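Local coordinates for DNA-binding protein (Silicibacter pomeroyi, PDB 3EUS) that probably binds DNA through a helix-turn-helix domain of the XRE/Cro type, at residues L69-V72 with S73-A77. Numbering follows the deposited sequence.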
ATOM      1  N   LEU A  69       9.416   6.289  -6.227  1.00 14.82           N
ATOM      2  CA  LEU A  69       9.495   4.844  -5.942  1.00 15.07           C
ATOM      3  C   LEU A  69      10.700   4.611  -4.996  1.00 15.75           C
ATOM      4  O   LEU A  69      10.653   3.723  -4.159  1.00 17.42           O
ATOM      5  CB  LEU A  69       9.608   4.010  -7.208  1.00 15.13           C
ATOM      6  CG  LEU A  69       8.338   3.936  -8.055  1.00 15.75           C
ATOM      7  CD1 LEU A  69       8.707   3.288  -9.415  1.00 15.21           C
ATOM      8  CD2 LEU A  69       7.269   3.194  -7.266  1.00 15.97           C
ATOM      9  N   ASP A  70      11.686   5.501  -5.046  1.00 14.69           N
ATOM     10  CA  ASP A  70      12.851   5.421  -4.112  1.00 15.74           C
ATOM     11  C   ASP A  70      12.547   5.523  -2.592  1.00 16.20           C
ATOM     12  O   ASP A  70      13.331   4.964  -1.783  1.00 17.09           O
ATOM     13  CB  ASP A  70      13.945   6.415  -4.486  1.00 15.03           C
ATOM     14  CG  ASP A  70      13.495   7.869  -4.416  1.00 18.45           C
ATOM     15  OD1 ASP A  70      12.269   8.159  -4.403  1.00 19.41           O
ATOM     16  OD2 ASP A  70      14.389   8.753  -4.412  1.00 21.35           O
ATOM     17  N   VAL A  71      11.470   6.202  -2.224  1.00 15.19           N
ATOM     18  CA  VAL A  71      11.076   6.341  -0.815  1.00 15.29           C
ATOM     19  C   VAL A  71       9.948   5.400  -0.377  1.00 15.52           C
ATOM     20  O   VAL A  71       9.539   5.409   0.798  1.00 15.05           O
ATOM     21  CB  VAL A  71      10.744   7.808  -0.428  1.00 14.72           C
ATOM     22  CG1 VAL A  71      11.980   8.689  -0.620  1.00 15.42           C
ATOM     23  CG2 VAL A  71       9.505   8.351  -1.175  1.00 15.16           C
ATOM     24  N   VAL A  72       9.533   4.520  -1.278  1.00 16.25           N
ATOM     25  CA  VAL A  72       8.495   3.528  -0.969  1.00 16.81           C
ATOM     26  C   VAL A  72       8.918   2.676   0.266  1.00 17.51           C
ATOM     27  O   VAL A  72       8.143   2.489   1.198  1.00 18.85           O
ATOM     28  CB  VAL A  72       8.141   2.665  -2.218  1.00 17.11           C
ATOM     29  CG1 VAL A  72       7.357   1.393  -1.837  1.00 17.73           C
ATOM     30  CG2 VAL A  72       7.203   3.508  -3.259  1.00 14.79           C
ATOM     31  N   SER A  73      10.161   2.164   0.255  1.00 17.45           N
ATOM     32  CA  SER A  73      10.595   1.260   1.324  1.00 17.28           C
ATOM     33  C   SER A  73      10.506   1.977   2.694  1.00 16.16           C
ATOM     34  O   SER A  73      10.056   1.415   3.680  1.00 14.97           O
ATOM     35  CB  SER A  73      12.006   0.729   1.023  1.00 17.94           C
ATOM     36  OG  SER A  73      12.411  -0.068   2.064  1.00 23.03           O
ATOM     37  N   GLU A  74      10.948   3.220   2.741  1.00 15.66           N
ATOM     38  CA  GLU A  74      10.914   4.024   3.957  1.00 16.30           C
ATOM     39  C   GLU A  74       9.484   4.254   4.455  1.00 15.30           C
ATOM     40  O   GLU A  74       9.242   4.104   5.623  1.00 15.13           O
ATOM     41  CB  GLU A  74      11.551   5.345   3.669  1.00 18.84           C
ATOM     42  CG  GLU A  74      11.785   6.337   4.829  1.00 18.67           C
ATOM     43  CD  GLU A  74      12.316   7.682   4.251  1.00 20.37           C
ATOM     44  OE1 GLU A  74      11.508   8.613   3.959  1.00 18.45           O
ATOM     45  OE2 GLU A  74      13.539   7.788   4.040  1.00 21.37           O
ATOM     46  N   ILE A  75       8.602   4.654   3.557  1.00 15.81           N
ATOM     47  CA  ILE A  75       7.160   4.885   3.884  1.00 15.35           C
ATOM     48  C   ILE A  75       6.541   3.612   4.524  1.00 16.15           C
ATOM     49  O   ILE A  75       5.996   3.650   5.630  1.00 16.10           O
ATOM     50  CB  ILE A  75       6.396   5.324   2.652  1.00 16.17           C
ATOM     51  CG1 ILE A  75       6.913   6.716   2.175  1.00 15.13           C
ATOM     52  CG2 ILE A  75       4.846   5.326   2.945  1.00 16.90           C
ATOM     53  CD1 ILE A  75       6.403   7.145   0.820  1.00 17.97           C
ATOM     54  N   VAL A  76       6.736   2.475   3.861  1.00 15.69           N
ATOM     55  CA  VAL A  76       6.104   1.224   4.261  1.00 15.99           C
ATOM     56  C   VAL A  76       6.723   0.703   5.563  1.00 15.86           C
ATOM     57  O   VAL A  76       6.008   0.317   6.476  1.00 15.69           O
ATOM     58  CB  VAL A  76       6.206   0.177   3.105  1.00 15.27           C
ATOM     59  CG1 VAL A  76       5.805  -1.260   3.612  1.00 19.19           C
ATOM     60  CG2 VAL A  76       5.479   0.601   1.839  1.00 15.30           C
ATOM     61  N   ALA A  77       8.056   0.796   5.712  1.00 16.39           N
ATOM     62  CA  ALA A  77       8.696   0.380   6.955  1.00 17.44           C
ATOM     63  C   ALA A  77       8.254   1.247   8.132  1.00 17.89           C
ATOM     64  O   ALA A  77       8.106   0.746   9.245  1.00 18.96           O
ATOM     65  CB  ALA A  77      10.268   0.439   6.828  1.00 17.13           C
TER
HETATM   66  O   HOH W   1      11.850   2.154  -2.155  1.00 21.98           O
HETATM   67  O   HOH W   2      13.136   4.021   0.730  1.00 14.24           O
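Val71 and Ile75 meet one turn apart, both through backbone and side chain. Ile75 N donates to Val71 O at 3.0 Å with an N-H...O angle of 172°, a nearly straight bond. The isoleucine side chain then reaches back over the same carbonyl: with CG1 anti to its carbonyl carbon (chi1 -65°), CG1 lies 3.2 Å from Val71 O, and the extended chi2 carries CD1 on to Val71 CG2, 3.9 Å away. That methyl of Val71 sits between its own backbone N and carbonyl carbon, and the two side chains cross at a slant. With an alanine in place of the isoleucine, CG1 and CD1 are gone, and Val71 CG2 would probably lose its methyl neighbour and a gap open beside Met63 and Arg18, which the isoleucine also touches. Val76 N bonds Val72 O in the same i to i+4 pattern, 3.0 Å long, while Val76 CG2 stands 3.3 Å from that oxygen. The two valines pack more loosely, CG1 of Val72 being 4.2 Å from CG2 of Val76. These i to i+4 bonds form where helix 72-81 begins, the last helix of this all-helical, probably XRE-type helix-turn-helix chain; it lies against helix 56-65, with Val72 on Phe59 and Met63. Val72 also packs on Val76 of the second subunit, and Val76 on Ala60 of that subunit. At the start of the helix, two waters serve N-H groups: one joins Leu69 O to Ser73 N, and the other bridges Asp70 O, at 2.7 Å, to Glu74 N. Glu74 is extended beyond CG, and its OE1 forms a salt bridge with Arg18 of helix 10-25.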